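Local coordinates for TouB protein (Pseudomonas stutzeri, PDB 2INC) that is probably a small subunit of the toluene o-xylene monooxygenase complex, a multicomponent enzyme that oxidises aromatic hydrocarbons, at residues V17-E22 and A29-Y34. Numbering follows the deposited sequence.
Sequences VPVDTE and AEKCAY
Lys31 lies along strand 14-19 and the residue after it, touching Val17, Pro18, Val19 and Asp20 in turn. Its CB begins against the strand, 4.1 Å from Val17 CG1. Beyond CG the chain is extended, which carries the methylenes over the strand backbone: Lys31 CD lies 4.0 Å from Pro18 O and, at 4.3 Å, also meets Val19 CG1. The ammonium ends beside Asp20, just after the strand, Lys31 NZ standing 3.5 Å from Asp20 N, a proximity rather than a bond. The charge is paired instead with Asp23, whose OD2 forms a salt bridge with Lys31 NZ and also accepts from Asp20 N, placing lysine and Asp20 backbone around one carboxylate oxygen. An alanine in place of Lys31 would probably leave Asp23 without its cationic mate and remove the methylenes that lie along Pro18 O and Val19. Asp20 also forms an Asx turn, in which its OD2 accepts from Glu22 N at 2.8 Å, 30° out of the carboxylate plane.

One residue on, Cys32 adds a buried apolar contact with Val17. Its SG lies 4.0 Å from Val17 CG1, the branch anti to the backbone N (chi1 177°); the same methyl packs 3.9 Å from Lys31 C, against the helix backbone itself. Cys32 also touches Ile4 and Ser6 of strand 2-8 and Ile79 of strand 76-82, which extends the packing to the next two strands of the sheet. The axes of strand 17-19 and helix 29-33 approach to 8.6 Å and run roughly antiparallel, at 155°. A beta hairpin followed by a helix packed on one face of the mixed sheet, running roughly antiparallel to the second strand of the hairpin, is the opening beta-beta-alpha unit of the ubiquitin-like beta-grasp fold.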
loop_
_atom_site.group_PDB
_atom_site.type_symbol
_atom_site.label_atom_id
_atom_site.label_comp_id
_atom_site.label_asym_id
_atom_site.label_seq_id
_atom_site.Cartn_x
_atom_site.Cartn_y
_atom_site.Cartn_z
ATOM N N VAL C 17 -9.574 9.134 -53.186
ATOM C CA VAL C 17 -8.885 9.898 -54.239
ATOM C C VAL C 17 -9.985 10.612 -55.042
ATOM O O VAL C 17 -10.805 9.951 -55.694
ATOM C CB VAL C 17 -8.063 8.977 -55.162
ATOM C CG1 VAL C 17 -7.420 9.763 -56.286
ATOM C CG2 VAL C 17 -6.978 8.267 -54.384
ATOM N N PRO C 18 -10.055 11.942 -54.924
ATOM C CA PRO C 18 -10.977 12.683 -55.780
ATOM C C PRO C 18 -10.476 12.665 -57.224
ATOM O O PRO C 18 -9.272 12.812 -57.487
ATOM C CB PRO C 18 -10.943 14.107 -55.209
ATOM C CG PRO C 18 -9.686 14.216 -54.454
ATOM C CD PRO C 18 -9.293 12.818 -54.018
ATOM N N VAL C 19 -11.375 12.391 -58.146
ATOM C CA VAL C 19 -11.021 12.434 -59.556
ATOM C C VAL C 19 -12.006 13.414 -60.185
ATOM O O VAL C 19 -12.857 13.949 -59.488
ATOM C CB VAL C 19 -11.105 11.034 -60.238
ATOM C CG1 VAL C 19 -10.087 10.075 -59.653
ATOM C CG2 VAL C 19 -12.490 10.448 -60.160
ATOM N N ASP C 20 -11.888 13.653 -61.486
ATOM C CA ASP C 20 -12.851 14.492 -62.206
ATOM C C ASP C 20 -13.721 13.643 -63.120
ATOM O O ASP C 20 -13.235 12.665 -63.670
ATOM C CB ASP C 20 -12.093 15.486 -63.064
ATOM C CG ASP C 20 -12.988 16.583 -63.576
ATOM O OD1 ASP C 20 -13.198 17.578 -62.829
ATOM O OD2 ASP C 20 -13.472 16.430 -64.723
ATOM N N THR C 21 -14.991 14.007 -63.296
ATOM C CA THR C 21 -15.892 13.255 -64.197
ATOM C C THR C 21 -15.388 13.234 -65.667
ATOM O O THR C 21 -15.715 12.333 -66.449
ATOM C CB THR C 21 -17.351 13.808 -64.122
ATOM O OG1 THR C 21 -17.348 15.237 -64.293
ATOM C CG2 THR C 21 -17.981 13.507 -62.761
ATOM N N GLU C 22 -14.536 14.198 -65.998
ATOM C CA GLU C 22 -13.893 14.269 -67.314
ATOM C C GLU C 22 -12.573 13.471 -67.459
ATOM O O GLU C 22 -12.037 13.341 -68.565
ATOM C CB GLU C 22 -13.686 15.747 -67.676
ATOM C CG GLU C 22 -14.984 16.562 -67.682
ATOM C CD GLU C 22 -16.097 15.867 -68.475
ATOM O OE1 GLU C 22 -17.223 15.676 -67.922
ATOM O OE2 GLU C 22 -15.830 15.484 -69.640
ATOM N N ALA C 29 -5.774 6.801 -62.928
ATOM C CA ALA C 29 -4.660 5.996 -62.410
ATOM C C ALA C 29 -3.506 6.890 -61.967
ATOM O O ALA C 29 -2.864 6.653 -60.920
ATOM C CB ALA C 29 -4.217 4.965 -63.443
ATOM N N GLU C 30 -3.258 7.942 -62.740
ATOM C CA GLU C 30 -2.266 8.958 -62.371
ATOM C C GLU C 30 -2.553 9.560 -60.998
ATOM O O GLU C 30 -1.675 9.606 -60.129
ATOM C CB GLU C 30 -2.241 10.065 -63.445
ATOM C CG GLU C 30 -1.487 11.331 -63.078
ATOM C CD GLU C 30 0.044 11.150 -63.104
ATOM O OE1 GLU C 30 0.513 9.995 -63.351
ATOM O OE2 GLU C 30 0.777 12.167 -62.876
ATOM N N LYS C 31 -3.775 10.042 -60.825
ATOM C CA LYS C 31 -4.226 10.634 -59.589
ATOM C C LYS C 31 -4.105 9.664 -58.421
ATOM O O LYS C 31 -3.630 10.039 -57.369
ATOM C CB LYS C 31 -5.656 11.149 -59.733
ATOM C CG LYS C 31 -5.696 12.574 -60.291
ATOM C CD LYS C 31 -7.069 12.912 -60.795
ATOM C CE LYS C 31 -7.191 14.370 -61.162
ATOM N NZ LYS C 31 -8.524 14.596 -61.820
ATOM N N CYS C 32 -4.503 8.423 -58.626
ATOM C CA CYS C 32 -4.289 7.365 -57.636
ATOM C C CYS C 32 -2.811 7.100 -57.337
ATOM O O CYS C 32 -2.394 7.090 -56.162
ATOM C CB CYS C 32 -4.967 6.085 -58.115
ATOM S SG CYS C 32 -6.772 6.300 -58.190
ATOM N N ALA C 33 -2.009 6.903 -58.398
ATOM C CA ALA C 33 -0.591 6.593 -58.275
ATOM C C ALA C 33 0.093 7.557 -57.339
ATOM O O ALA C 33 0.973 7.160 -56.588
ATOM C CB ALA C 33 0.103 6.649 -59.674
ATOM N N TYR C 34 -0.328 8.815 -57.378
ATOM C CA TYR C 34 0.246 9.866 -56.569
ATOM C C TYR C 34 0.258 9.517 -55.053
ATOM O O TYR C 34 1.110 9.988 -54.291
ATOM C CB TYR C 34 -0.550 11.150 -56.819
ATOM C CG TYR C 34 -0.081 12.314 -56.002
ATOM C CD1 TYR C 34 0.935 13.144 -56.463
ATOM C CD2 TYR C 34 -0.625 12.585 -54.754
ATOM C CE1 TYR C 34 1.389 14.220 -55.703
ATOM C CE2 TYR C 34 -0.162 13.660 -53.978
ATOM C CZ TYR C 34 0.832 14.469 -54.471
ATOM O OH TYR C 34 1.296 15.535 -53.726
#